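Long-range contacts in transcriptional regulator, TetR family (Marinobacter aquaeolei, PDB 3NNR), which probably binds DNA as a transcriptional regulator through a predicted N-terminal helix-turn-helix motif, with an all-helical C-terminal domain that pairs two subunits: residues Y66-P71 and T82-S87; A126-F131 and D146-M151; I139-P144 and Y197-Y202; L157-W162 and Y188-L193. All blocks are in the same frame, centred on the assembly; numbering follows the deposited sequence.

Interaction 1. Residues Y66-P71 and T82-S87; sequences YYLDIP and TFYLES
The ring of Tyr67 presents its face to the edge of Phe83 in an offset edge-to-face pair, centroids 5.8 Å apart and planes at 90°. That ring's second contact is CH-pi: Ser87 CB stands 3.9 Å from the centroid of the Tyr67 ring, over a face, 21° off the normal. Ser87 OG, set between the backbone N and the carbonyl carbon (chi1 67°), is turned back to its own helix and donates to Phe83 O at 2.8 Å. Apolar contacts gather around Tyr84, where Ile70 CD1 comes obliquely to within 3.5 Å of Tyr84 CZ. At the hydroxyl end of the ring, Pro71 CD and Tyr84 OH meet tip to tip at 3.4 Å. Weakly polar contacts centre on Tyr67 O, at the edge of two rings, 3.6 Å from both Phe83 CE2 and Tyr84 CE1. An alanine in place of Tyr67 would probably leave the Phe83 edge without its aromatic mate and open a gap beside Ser87 CB. Ile130 of helix 110-136 packs against both Ile70 and Tyr84. No hydrogen bond joins the segments; aromatic, van der Waals and weakly polar contacts tie the end of helix 49-67 and the following turn to helix 78-94.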
loop_
_atom_site.group_PDB
_atom_site.type_symbol
_atom_site.label_atom_id
_atom_site.label_comp_id
_atom_site.label_asym_id
_atom_site.label_seq_id
_atom_site.Cartn_x
_atom_site.Cartn_y
_atom_site.Cartn_z
ATOM N N TYR A 66 -18.470 12.994 0.288
ATOM C CA TYR A 66 -19.815 12.971 0.875
ATOM C C TYR A 66 -19.750 12.118 2.155
ATOM O O TYR A 66 -20.222 12.550 3.172
ATOM C CB TYR A 66 -20.853 12.438 -0.159
ATOM C CG TYR A 66 -22.341 12.689 0.066
ATOM C CD1 TYR A 66 -22.822 13.903 0.572
ATOM C CD2 TYR A 66 -23.294 11.759 -0.378
ATOM C CE1 TYR A 66 -24.219 14.145 0.716
ATOM C CE2 TYR A 66 -24.701 11.991 -0.230
ATOM C CZ TYR A 66 -25.165 13.187 0.313
ATOM O OH TYR A 66 -26.568 13.440 0.424
ATOM N N TYR A 67 -19.120 10.943 2.115
ATOM C CA TYR A 67 -19.000 10.140 3.326
ATOM C C TYR A 67 -18.143 10.825 4.406
ATOM O O TYR A 67 -18.488 10.765 5.580
ATOM C CB TYR A 67 -18.419 8.744 3.042
ATOM C CG TYR A 67 -19.205 7.841 2.103
ATOM C CD1 TYR A 67 -20.598 7.858 2.053
ATOM C CD2 TYR A 67 -18.536 6.881 1.326
ATOM C CE1 TYR A 67 -21.302 6.992 1.213
ATOM C CE2 TYR A 67 -19.231 6.002 0.486
ATOM C CZ TYR A 67 -20.604 6.061 0.436
ATOM O OH TYR A 67 -21.290 5.210 -0.393
ATOM N N LEU A 68 -17.048 11.475 3.999
ATOM C CA LEU A 68 -16.113 12.159 4.925
ATOM C C LEU A 68 -16.365 13.662 5.139
ATOM O O LEU A 68 -15.401 14.439 5.348
ATOM C CB LEU A 68 -14.690 11.937 4.460
ATOM C CG LEU A 68 -14.269 10.484 4.307
ATOM C CD1 LEU A 68 -12.790 10.422 3.892
ATOM C CD2 LEU A 68 -14.529 9.707 5.615
ATOM N N ASP A 69 -17.643 14.057 5.059
ATOM C CA ASP A 69 -18.081 15.416 5.334
ATOM C C ASP A 69 -18.499 15.229 6.778
ATOM O O ASP A 69 -19.581 14.688 7.058
ATOM C CB ASP A 69 -19.241 15.848 4.427
ATOM C CG ASP A 69 -19.674 17.286 4.644
ATOM O OD1 ASP A 69 -19.230 17.958 5.603
ATOM O OD2 ASP A 69 -20.488 17.735 3.822
ATOM N N ILE A 70 -17.585 15.624 7.669
ATOM C CA ILE A 70 -17.737 15.444 9.107
ATOM C C ILE A 70 -18.703 16.488 9.675
ATOM O O ILE A 70 -18.504 17.694 9.446
ATOM C CB ILE A 70 -16.380 15.558 9.887
ATOM C CG1 ILE A 70 -15.286 14.691 9.268
ATOM C CG2 ILE A 70 -16.565 15.214 11.390
ATOM C CD1 ILE A 70 -15.649 13.257 9.067
ATOM N N PRO A 71 -19.748 16.034 10.397
ATOM C CA PRO A 71 -20.632 16.995 11.045
ATOM C C PRO A 71 -19.895 17.702 12.187
ATOM O O PRO A 71 -19.189 17.034 12.968
ATOM C CB PRO A 71 -21.790 16.138 11.586
ATOM C CG PRO A 71 -21.609 14.807 11.004
ATOM C CD PRO A 71 -20.217 14.655 10.592
ATOM N N THR A 82 -17.402 3.635 12.833
ATOM C CA THR A 82 -17.607 2.413 12.055
ATOM C C THR A 82 -18.154 2.727 10.659
ATOM O O THR A 82 -17.782 2.067 9.688
ATOM C CB THR A 82 -18.530 1.426 12.778
ATOM O OG1 THR A 82 -19.774 2.059 13.036
ATOM C CG2 THR A 82 -17.947 1.035 14.090
ATOM N N PHE A 83 -19.023 3.734 10.560
ATOM C CA PHE A 83 -19.549 4.159 9.270
ATOM C C PHE A 83 -18.393 4.709 8.389
ATOM O O PHE A 83 -18.192 4.250 7.251
ATOM C CB PHE A 83 -20.681 5.171 9.400
ATOM C CG PHE A 83 -20.797 6.019 8.191
ATOM C CD1 PHE A 83 -21.276 5.473 7.010
ATOM C CD2 PHE A 83 -20.301 7.325 8.188
ATOM C CE1 PHE A 83 -21.292 6.234 5.845
ATOM C CE2 PHE A 83 -20.337 8.093 7.046
ATOM C CZ PHE A 83 -20.831 7.551 5.864
ATOM N N TYR A 84 -17.620 5.662 8.910
ATOM C CA TYR A 84 -16.499 6.214 8.140
ATOM C C TYR A 84 -15.576 5.105 7.623
ATOM O O TYR A 84 -15.165 5.124 6.445
ATOM C CB TYR A 84 -15.650 7.234 8.934
ATOM C CG TYR A 84 -16.389 8.461 9.464
ATOM C CD1 TYR A 84 -17.222 9.217 8.644
ATOM C CD2 TYR A 84 -16.206 8.901 10.776
ATOM C CE1 TYR A 84 -17.888 10.358 9.126
ATOM C CE2 TYR A 84 -16.892 10.040 11.278
ATOM C CZ TYR A 84 -17.722 10.759 10.451
ATOM O OH TYR A 84 -18.400 11.858 10.935
ATOM N N LEU A 85 -15.264 4.136 8.489
ATOM C CA LEU A 85 -14.375 3.034 8.120
ATOM C C LEU A 85 -15.017 2.097 7.110
ATOM O O LEU A 85 -14.458 1.870 6.071
ATOM C CB LEU A 85 -13.888 2.252 9.355
ATOM C CG LEU A 85 -12.885 2.959 10.250
ATOM C CD1 LEU A 85 -12.622 2.121 11.479
ATOM C CD2 LEU A 85 -11.604 3.216 9.489
ATOM N N GLU A 86 -16.196 1.580 7.408
ATOM C CA GLU A 86 -16.882 0.666 6.470
ATOM C C GLU A 86 -17.128 1.243 5.068
ATOM O O GLU A 86 -16.906 0.561 4.065
ATOM C CB GLU A 86 -18.218 0.175 7.041
ATOM C CG GLU A 86 -18.051 -0.899 8.137
ATOM C CD GLU A 86 -19.346 -1.622 8.512
ATOM O OE1 GLU A 86 -20.301 -1.673 7.704
ATOM O OE2 GLU A 86 -19.390 -2.183 9.615
ATOM N N SER A 87 -17.573 2.498 5.027
ATOM C CA SER A 87 -17.940 3.168 3.787
ATOM C C SER A 87 -16.746 3.413 2.890
ATOM O O SER A 87 -16.854 3.253 1.685
ATOM C CB SER A 87 -18.704 4.474 4.088
ATOM O OG SER A 87 -17.894 5.458 4.704
#

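Interaction 2. Residues A126-F131 and D146-M151; sequences AINRIF and DLRSAM
Phe131 and Arg148 run past each other in opposite directions, and the closest approach is aliphatic: Phe131 CB lies 3.8 Å from Arg148 CD. This is the close-packed part of the contact. CG of Arg148, anti to its backbone N (chi1 -166°), is placed where it meets both Asn128 OD1 and the Phe131 ring, 4.0 Å from Phe131 CD2. Next along the same rim, Phe131 CE2 sits 4.2 Å from CB of Met151, a selenomethionine in the crystal, and the backbone carbon of Met151 meets the ring at its edge. The Asn128 side is looser. Asn128 OD1 stays 3.7 Å from Arg148 O and 3.8 Å from Arg148 CG. The amide and guanidinium planes are 89° apart, and no hydrogen bond joins the segments. The polar ends look elsewhere: Asn128 OD1 has a weak bond with Ser152 OG, and Arg148 NH1 a weak one with Gln143 O. An alanine in place of Arg148 would probably take the CG and CD contacts from Asn128 OD1 and Phe131 CB, and the weak donor from Gln143 O. The helical segments are 9.5 Å apart at closest approach, their directions 123° apart. Around them, Glu194 of helix 186-194 touches both Phe131 and Met151, an unidentified bound molecule lies about 3 Å from the Phe131 side chain, and Thr192 of the second subunit packs on Leu147, Ala150 and Met151, leaving helix 145-160 between helix 110-136 and the dimer partner.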
loop_
_atom_site.group_PDB
_atom_site.type_symbol
_atom_site.label_atom_id
_atom_site.label_comp_id
_atom_site.label_asym_id
_atom_site.label_seq_id
_atom_site.Cartn_x
_atom_site.Cartn_y
_atom_site.Cartn_z
ATOM N N ALA A 126 -9.535 14.871 6.908
ATOM C CA ALA A 126 -10.735 14.301 7.534
ATOM C C ALA A 126 -10.306 13.295 8.616
ATOM O O ALA A 126 -10.962 13.190 9.661
ATOM C CB ALA A 126 -11.643 13.657 6.500
ATOM N N ILE A 127 -9.205 12.571 8.382
ATOM C CA ILE A 127 -8.678 11.622 9.387
ATOM C C ILE A 127 -8.194 12.413 10.612
ATOM O O ILE A 127 -8.508 12.037 11.739
ATOM C CB ILE A 127 -7.581 10.716 8.836
ATOM C CG1 ILE A 127 -8.131 9.809 7.722
ATOM C CG2 ILE A 127 -7.016 9.830 9.938
ATOM C CD1 ILE A 127 -7.053 9.152 6.886
ATOM N N ASN A 128 -7.462 13.509 10.389
ATOM C CA ASN A 128 -7.040 14.401 11.492
ATOM C C ASN A 128 -8.240 14.846 12.281
ATOM O O ASN A 128 -8.266 14.725 13.518
ATOM C CB ASN A 128 -6.289 15.665 11.007
ATOM C CG ASN A 128 -4.789 15.474 10.962
ATOM O OD1 ASN A 128 -4.155 15.266 11.997
ATOM N ND2 ASN A 128 -4.207 15.577 9.771
ATOM N N ARG A 129 -9.238 15.317 11.535
ATOM C CA ARG A 129 -10.432 15.853 12.126
ATOM C C ARG A 129 -11.228 14.812 12.931
ATOM O O ARG A 129 -11.727 15.142 14.006
ATOM C CB ARG A 129 -11.291 16.586 11.076
ATOM C CG ARG A 129 -12.403 17.454 11.647
ATOM C CD ARG A 129 -11.904 18.435 12.745
ATOM N NE ARG A 129 -13.000 19.176 13.368
ATOM C CZ ARG A 129 -12.972 19.744 14.582
ATOM N NH1 ARG A 129 -11.901 19.655 15.392
ATOM N NH2 ARG A 129 -14.055 20.390 15.014
ATOM N N ILE A 130 -11.285 13.565 12.444
ATOM C CA ILE A 130 -11.963 12.470 13.168
ATOM C C ILE A 130 -11.260 12.213 14.500
ATOM O O ILE A 130 -11.910 12.136 15.528
ATOM C CB ILE A 130 -12.038 11.175 12.337
ATOM C CG1 ILE A 130 -13.077 11.333 11.209
ATOM C CG2 ILE A 130 -12.464 10.004 13.207
ATOM C CD1 ILE A 130 -12.813 10.418 10.005
ATOM N N PHE A 131 -9.942 12.097 14.480
ATOM C CA PHE A 131 -9.189 11.933 15.712
ATOM C C PHE A 131 -9.377 13.132 16.642
ATOM O O PHE A 131 -9.540 12.943 17.845
ATOM C CB PHE A 131 -7.696 11.789 15.457
ATOM C CG PHE A 131 -7.264 10.502 14.780
ATOM C CD1 PHE A 131 -7.906 9.277 15.003
ATOM C CD2 PHE A 131 -6.072 10.503 14.040
ATOM C CE1 PHE A 131 -7.432 8.110 14.407
ATOM C CE2 PHE A 131 -5.581 9.339 13.451
ATOM C CZ PHE A 131 -6.260 8.139 13.632
ATOM N N ASP A 146 1.872 17.001 15.745
ATOM C CA ASP A 146 2.803 16.174 14.945
ATOM C C ASP A 146 2.553 14.678 15.018
ATOM O O ASP A 146 2.528 14.016 13.977
ATOM C CB ASP A 146 4.251 16.482 15.314
ATOM C CG ASP A 146 4.652 17.891 14.930
ATOM O OD1 ASP A 146 4.200 18.387 13.871
ATOM O OD2 ASP A 146 5.449 18.503 15.672
ATOM N N LEU A 147 2.381 14.150 16.228
ATOM C CA LEU A 147 2.084 12.717 16.413
ATOM C C LEU A 147 0.714 12.311 15.820
ATOM O O LEU A 147 0.544 11.168 15.394
ATOM C CB LEU A 147 2.208 12.330 17.890
ATOM C CG LEU A 147 1.908 10.898 18.358
ATOM C CD1 LEU A 147 2.468 9.836 17.414
ATOM C CD2 LEU A 147 2.430 10.672 19.816
ATOM N N ARG A 148 -0.235 13.252 15.761
ATOM C CA ARG A 148 -1.558 13.015 15.164
ATOM C C ARG A 148 -1.497 13.033 13.617
ATOM O O ARG A 148 -2.223 12.265 12.972
ATOM C CB ARG A 148 -2.603 14.029 15.699
ATOM C CG ARG A 148 -4.037 13.650 15.384
ATOM C CD ARG A 148 -5.101 14.525 16.110
ATOM N NE ARG A 148 -5.232 15.909 15.583
ATOM C CZ ARG A 148 -4.928 17.061 16.211
ATOM N NH1 ARG A 148 -4.485 17.109 17.478
ATOM N NH2 ARG A 148 -5.103 18.212 15.555
ATOM N N SER A 149 -0.695 13.932 13.033
ATOM C CA SER A 149 -0.476 13.959 11.566
ATOM C C SER A 149 0.178 12.668 11.095
ATOM O O SER A 149 -0.178 12.141 10.034
ATOM C CB SER A 149 0.436 15.114 11.135
ATOM O OG SER A 149 -0.059 16.347 11.593
ATOM N N ALA A 150 1.159 12.207 11.877
ATOM C CA ALA A 150 1.861 10.953 11.637
ATOM C C ALA A 150 0.865 9.792 11.733
ATOM O O ALA A 150 0.772 8.981 10.816
ATOM C CB ALA A 150 2.983 10.765 12.629
HETATM N N MSE A 151 0.111 9.732 12.823
HETATM C CA MSE A 151 -0.873 8.653 12.987
HETATM C C MSE A 151 -1.931 8.611 11.901
HETATM O O MSE A 151 -2.364 7.521 11.539
HETATM C CB MSE A 151 -1.539 8.704 14.355
HETATM C CG MSE A 151 -0.730 8.000 15.390
HETATM SE SE MSE A 151 -1.171 8.627 17.114
HETATM C CE MSE A 151 -3.131 9.022 16.956
#

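Interaction 3. Residues I139-P144 and Y197-Y202; sequences IIQPQP and YLTPEY
Tyr197 O receives Gln141 N in a 2.8 Å hydrogen bond, with the donor nearly along the C=O axis. A CA-H...O contact reaches the same oxygen from Ile140 CA at 3.4 Å. The companion bond runs the other way, from Thr199 N to Ile139 O at 3.3 Å; it is straight at the hydrogen (176°), though the donor stands above the carbonyl plane. Beside it, Thr199 OG1 is bonded to Gly138 O. Beyond the polar pair, Tyr202 lies flat on Ile139. CG1 of Ile139 hangs over the ring centre of Tyr202, 3.7 Å from the centroid and 4° off the normal, a CH-pi contact. At the other end Gln143 crosses Tyr197 at about a right angle, its chain bent at chi2 (-58°), and Gln143 NE2 comes 3.3 Å from Tyr197 CD1. Pro196 of the second subunit also packs on Tyr197. The two bonds flank Ile140 and Leu198, whose CA atoms are 4.5 Å apart, as a non-hydrogen-bonded pair. The result is a single antiparallel beta bridge in an otherwise all-helical domain, joining the loop before helix 145-160 to the lead-in of helix 200-211.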
loop_
_atom_site.group_PDB
_atom_site.type_symbol
_atom_site.label_atom_id
_atom_site.label_comp_id
_atom_site.label_asym_id
_atom_site.label_seq_id
_atom_site.Cartn_x
_atom_site.Cartn_y
_atom_site.Cartn_z
ATOM N N ILE A 139 -12.959 9.575 23.710
ATOM C CA ILE A 139 -12.788 8.202 23.212
ATOM C C ILE A 139 -11.300 7.835 23.160
ATOM O O ILE A 139 -10.926 6.742 23.597
ATOM C CB ILE A 139 -13.488 7.993 21.853
ATOM C CG1 ILE A 139 -14.992 8.300 21.997
ATOM C CG2 ILE A 139 -13.276 6.564 21.380
ATOM C CD1 ILE A 139 -15.798 8.202 20.729
ATOM N N ILE A 140 -10.474 8.723 22.610
ATOM C CA ILE A 140 -9.015 8.538 22.619
ATOM C C ILE A 140 -8.399 9.673 23.423
ATOM O O ILE A 140 -9.052 10.678 23.714
ATOM C CB ILE A 140 -8.368 8.429 21.189
ATOM C CG1 ILE A 140 -8.341 9.766 20.421
ATOM C CG2 ILE A 140 -9.067 7.360 20.370
ATOM C CD1 ILE A 140 -7.645 9.673 19.082
ATOM N N GLN A 141 -7.128 9.498 23.764
ATOM C CA GLN A 141 -6.363 10.513 24.497
ATOM C C GLN A 141 -5.927 11.586 23.490
ATOM O O GLN A 141 -5.536 11.240 22.379
ATOM C CB GLN A 141 -5.181 9.868 25.217
ATOM C CG GLN A 141 -5.661 8.949 26.355
ATOM C CD GLN A 141 -4.579 8.081 26.994
ATOM O OE1 GLN A 141 -3.420 8.036 26.553
ATOM N NE2 GLN A 141 -4.969 7.372 28.047
ATOM N N PRO A 142 -6.017 12.884 23.857
ATOM C CA PRO A 142 -5.643 13.932 22.901
ATOM C C PRO A 142 -4.149 13.870 22.641
ATOM O O PRO A 142 -3.386 13.643 23.581
ATOM C CB PRO A 142 -6.019 15.226 23.634
ATOM C CG PRO A 142 -5.828 14.897 25.079
ATOM C CD PRO A 142 -6.158 13.426 25.226
ATOM N N GLN A 143 -3.737 14.044 21.387
ATOM C CA GLN A 143 -2.318 13.950 21.018
ATOM C C GLN A 143 -1.755 15.224 20.361
ATOM O O GLN A 143 -2.522 15.971 19.748
ATOM C CB GLN A 143 -2.104 12.713 20.123
ATOM C CG GLN A 143 -2.347 11.347 20.825
ATOM C CD GLN A 143 -1.455 11.102 22.084
ATOM O OE1 GLN A 143 -0.315 11.586 22.183
ATOM N NE2 GLN A 143 -1.990 10.341 23.043
ATOM N N PRO A 144 -0.414 15.470 20.481
ATOM C CA PRO A 144 0.220 16.645 19.838
ATOM C C PRO A 144 -0.042 16.729 18.340
ATOM O O PRO A 144 -0.324 15.701 17.716
ATOM C CB PRO A 144 1.719 16.434 20.109
ATOM C CG PRO A 144 1.775 15.624 21.356
ATOM C CD PRO A 144 0.567 14.725 21.306
ATOM N N TYR A 197 -3.947 4.235 22.737
ATOM C CA TYR A 197 -4.443 5.592 23.042
ATOM C C TYR A 197 -5.901 5.642 23.565
ATOM O O TYR A 197 -6.419 6.744 23.843
ATOM C CB TYR A 197 -4.307 6.516 21.827
ATOM C CG TYR A 197 -2.901 6.622 21.280
ATOM C CD1 TYR A 197 -1.870 7.222 22.037
ATOM C CD2 TYR A 197 -2.590 6.147 19.990
ATOM C CE1 TYR A 197 -0.549 7.324 21.531
ATOM C CE2 TYR A 197 -1.281 6.247 19.475
ATOM C CZ TYR A 197 -0.270 6.843 20.245
ATOM O OH TYR A 197 1.000 6.943 19.720
ATOM N N LEU A 198 -6.560 4.488 23.708
ATOM C CA LEU A 198 -7.931 4.459 24.212
ATOM C C LEU A 198 -7.966 4.896 25.684
ATOM O O LEU A 198 -7.115 4.473 26.478
ATOM C CB LEU A 198 -8.555 3.065 24.060
ATOM C CG LEU A 198 -8.738 2.518 22.634
ATOM C CD1 LEU A 198 -9.214 1.100 22.664
ATOM C CD2 LEU A 198 -9.702 3.351 21.807
ATOM N N THR A 199 -8.926 5.770 26.015
ATOM C CA THR A 199 -9.150 6.250 27.393
ATOM C C THR A 199 -9.796 5.152 28.252
ATOM O O THR A 199 -10.371 4.192 27.703
ATOM C CB THR A 199 -10.122 7.462 27.447
ATOM O OG1 THR A 199 -11.381 7.091 26.865
ATOM C CG2 THR A 199 -9.561 8.663 26.705
ATOM N N PRO A 200 -9.714 5.288 29.597
ATOM C CA PRO A 200 -10.384 4.308 30.462
ATOM C C PRO A 200 -11.896 4.132 30.168
ATOM O O PRO A 200 -12.347 2.986 30.108
ATOM C CB PRO A 200 -10.121 4.861 31.867
ATOM C CG PRO A 200 -8.776 5.526 31.730
ATOM C CD PRO A 200 -8.800 6.159 30.378
ATOM N N GLU A 201 -12.630 5.239 29.953
ATOM C CA GLU A 201 -14.078 5.209 29.614
ATOM C C GLU A 201 -14.482 4.218 28.501
ATOM O O GLU A 201 -15.451 3.455 28.639
ATOM C CB GLU A 201 -14.570 6.579 29.104
ATOM C CG GLU A 201 -14.746 7.715 30.094
ATOM C CD GLU A 201 -15.833 8.718 29.622
ATOM O OE1 GLU A 201 -17.039 8.367 29.662
ATOM O OE2 GLU A 201 -15.491 9.853 29.220
ATOM N N TYR A 202 -13.720 4.267 27.404
ATOM C CA TYR A 202 -14.032 3.534 26.160
ATOM C C TYR A 202 -13.201 2.292 25.800
ATOM O O TYR A 202 -13.606 1.574 24.875
ATOM C CB TYR A 202 -14.004 4.531 24.982
ATOM C CG TYR A 202 -15.181 5.495 24.959
ATOM C CD1 TYR A 202 -15.125 6.701 25.668
ATOM C CD2 TYR A 202 -16.352 5.219 24.226
ATOM C CE1 TYR A 202 -16.208 7.624 25.655
ATOM C CE2 TYR A 202 -17.458 6.141 24.214
ATOM C CZ TYR A 202 -17.369 7.341 24.936
ATOM O OH TYR A 202 -18.397 8.271 24.968
#

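Interaction 4. Residues L157-W162 and Y188-L193; sequences LVITNW and YQVLTL
Val190 CG2 packs against two neighbours at once, 3.4 Å from Ile159 CG1 and 3.8 Å from Val158 CG1, in the buried core of the all-helical C-terminal domain of the TetR fold. Val158 CG1, anti to its backbone N (chi1 163°), is the branch that meets both Val190 CG2 and Gln189 CB, the latter at 4.1 Å. Beside this aliphatic cluster the indole of Trp162 crosses the Gln189 chain at about a right angle, with Trp162 CZ3 at 3.8 Å from Gln189 CG. Leu193 CD1 extends the cluster more loosely, 4.5 Å from Val158 CG2. In the next shell, Leu85, Phe89 and Leu92 of helix 78-94 pack on Ile159, and the ring of Phe165 meets that of Trp162. Asn154 of the second subunit packs on Val158 and donates from ND2 to Gln189 O; Leu193 touches its own counterpart there. The contact thus forms part of the helical dimer interface, as in other TetR-family dimers. Within helix 186-194, Tyr188 O is gripped twice, by Thr192 OG1 at 2.6 Å and by Thr192 N, from opposite faces of its carbonyl plane; Thr192 OG1 is also hydrogen-bonded to Arg210 NH2.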
loop_
_atom_site.group_PDB
_atom_site.type_symbol
_atom_site.label_atom_id
_atom_site.label_comp_id
_atom_site.label_asym_id
_atom_site.label_seq_id
_atom_site.Cartn_x
_atom_site.Cartn_y
_atom_site.Cartn_z
ATOM N N LEU A 157 -2.202 4.857 5.006
ATOM C CA LEU A 157 -1.278 3.854 4.473
ATOM C C LEU A 157 -1.832 2.428 4.643
ATOM O O LEU A 157 -1.733 1.611 3.735
ATOM C CB LEU A 157 0.115 3.990 5.134
ATOM C CG LEU A 157 0.974 5.221 4.774
ATOM C CD1 LEU A 157 2.196 5.390 5.697
ATOM C CD2 LEU A 157 1.473 5.128 3.338
ATOM N N VAL A 158 -2.433 2.153 5.797
ATOM C CA VAL A 158 -3.023 0.845 6.087
ATOM C C VAL A 158 -4.282 0.599 5.277
ATOM O O VAL A 158 -4.428 -0.464 4.707
ATOM C CB VAL A 158 -3.326 0.659 7.597
ATOM C CG1 VAL A 158 -4.308 -0.503 7.840
ATOM C CG2 VAL A 158 -2.009 0.464 8.369
ATOM N N ILE A 159 -5.177 1.568 5.229
ATOM C CA ILE A 159 -6.455 1.391 4.534
ATOM C C ILE A 159 -6.273 1.176 3.040
ATOM O O ILE A 159 -6.760 0.210 2.490
ATOM C CB ILE A 159 -7.421 2.558 4.770
ATOM C CG1 ILE A 159 -7.862 2.588 6.232
ATOM C CG2 ILE A 159 -8.668 2.363 3.965
ATOM C CD1 ILE A 159 -8.830 3.716 6.583
ATOM N N THR A 160 -5.508 2.042 2.412
ATOM C CA THR A 160 -5.320 1.990 0.960
ATOM C C THR A 160 -4.445 0.862 0.467
ATOM O O THR A 160 -4.429 0.637 -0.723
ATOM C CB THR A 160 -4.795 3.322 0.415
ATOM O OG1 THR A 160 -3.495 3.596 0.941
ATOM C CG2 THR A 160 -5.742 4.411 0.791
ATOM N N ASN A 161 -3.728 0.166 1.349
ATOM C CA ASN A 161 -2.924 -0.990 0.972
ATOM C C ASN A 161 -3.523 -2.343 1.417
ATOM O O ASN A 161 -2.854 -3.391 1.283
ATOM C CB ASN A 161 -1.508 -0.862 1.606
ATOM C CG ASN A 161 -0.408 -1.634 0.827
ATOM O OD1 ASN A 161 -0.438 -1.697 -0.413
ATOM N ND2 ASN A 161 0.590 -2.194 1.564
ATOM N N TRP A 162 -4.758 -2.356 1.932
ATOM C CA TRP A 162 -5.354 -3.597 2.452
ATOM C C TRP A 162 -5.737 -4.569 1.330
ATOM O O TRP A 162 -5.430 -5.749 1.447
ATOM C CB TRP A 162 -6.560 -3.287 3.346
ATOM C CG TRP A 162 -7.113 -4.517 4.001
ATOM C CD1 TRP A 162 -8.339 -5.064 3.805
ATOM C CD2 TRP A 162 -6.430 -5.374 4.915
ATOM N NE1 TRP A 162 -8.479 -6.202 4.566
ATOM C CE2 TRP A 162 -7.317 -6.420 5.248
ATOM C CE3 TRP A 162 -5.144 -5.359 5.494
ATOM C CZ2 TRP A 162 -6.969 -7.448 6.142
ATOM C CZ3 TRP A 162 -4.794 -6.372 6.352
ATOM C CH2 TRP A 162 -5.711 -7.401 6.693
ATOM N N TYR A 188 -9.931 -4.063 11.659
ATOM C CA TYR A 188 -9.192 -4.597 12.799
ATOM C C TYR A 188 -7.780 -3.993 12.840
ATOM O O TYR A 188 -7.311 -3.564 13.911
ATOM C CB TYR A 188 -9.139 -6.136 12.698
ATOM C CG TYR A 188 -8.342 -6.887 13.771
ATOM C CD1 TYR A 188 -8.787 -6.958 15.102
ATOM C CD2 TYR A 188 -7.172 -7.599 13.434
ATOM C CE1 TYR A 188 -8.057 -7.674 16.075
ATOM C CE2 TYR A 188 -6.451 -8.318 14.396
ATOM C CZ TYR A 188 -6.892 -8.348 15.715
ATOM O OH TYR A 188 -6.163 -9.058 16.656
ATOM N N GLN A 189 -7.138 -3.931 11.670
ATOM C CA GLN A 189 -5.786 -3.363 11.543
ATOM C C GLN A 189 -5.737 -1.850 11.792
ATOM O O GLN A 189 -4.771 -1.374 12.399
ATOM C CB GLN A 189 -5.164 -3.709 10.184
ATOM C CG GLN A 189 -4.920 -5.215 9.979
ATOM C CD GLN A 189 -3.931 -5.803 10.942
ATOM O OE1 GLN A 189 -2.879 -5.233 11.161
ATOM N NE2 GLN A 189 -4.247 -6.955 11.503
ATOM N N VAL A 190 -6.745 -1.111 11.321
ATOM C CA VAL A 190 -6.830 0.339 11.568
ATOM C C VAL A 190 -7.072 0.617 13.056
ATOM O O VAL A 190 -6.424 1.486 13.638
ATOM C CB VAL A 190 -7.922 1.039 10.725
ATOM C CG1 VAL A 190 -8.036 2.482 11.132
ATOM C CG2 VAL A 190 -7.575 0.944 9.224
ATOM N N LEU A 191 -7.978 -0.139 13.670
ATOM C CA LEU A 191 -8.281 0.046 15.091
ATOM C C LEU A 191 -7.098 -0.354 15.988
ATOM O O LEU A 191 -6.950 0.177 17.088
ATOM C CB LEU A 191 -9.601 -0.643 15.470
ATOM C CG LEU A 191 -10.858 -0.061 14.792
ATOM C CD1 LEU A 191 -12.062 -0.917 15.060
ATOM C CD2 LEU A 191 -11.165 1.366 15.234
ATOM N N THR A 192 -6.253 -1.257 15.497
ATOM C CA THR A 192 -5.023 -1.631 16.187
ATOM C C THR A 192 -4.104 -0.417 16.348
ATOM O O THR A 192 -3.376 -0.344 17.332
ATOM C CB THR A 192 -4.282 -2.755 15.446
ATOM O OG1 THR A 192 -5.145 -3.895 15.370
ATOM C CG2 THR A 192 -2.997 -3.143 16.145
ATOM N N LEU A 193 -4.150 0.529 15.405
ATOM C CA LEU A 193 -3.346 1.758 15.510
ATOM C C LEU A 193 -3.722 2.591 16.738
ATOM O O LEU A 193 -2.837 3.160 17.357
ATOM C CB LEU A 193 -3.457 2.649 14.262
ATOM C CG LEU A 193 -3.019 2.056 12.940
ATOM C CD1 LEU A 193 -3.396 3.003 11.797
ATOM C CD2 LEU A 193 -1.518 1.759 12.974
#

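In the fold
From the N terminus, the first of these contacts to close is interaction 1, over the short link between helix 49-67 and helix 78-94, before any other opens. Helix 110-136 then opens interaction 2, and the loop after it opens interaction 3. Interaction 2 closes first, on helix 145-160, so the two cross. Interaction 4 begins farther along that helix and closes on helix 186-194, wholly within the span that interaction 3 completes at residues 197-202. Ile130 joins interactions 1 and 2, Leu85 joins 1 and 4, and Met151 meets Tyr197 between 2 and 3. Interactions 2, 3 and 4 all touch the second subunit.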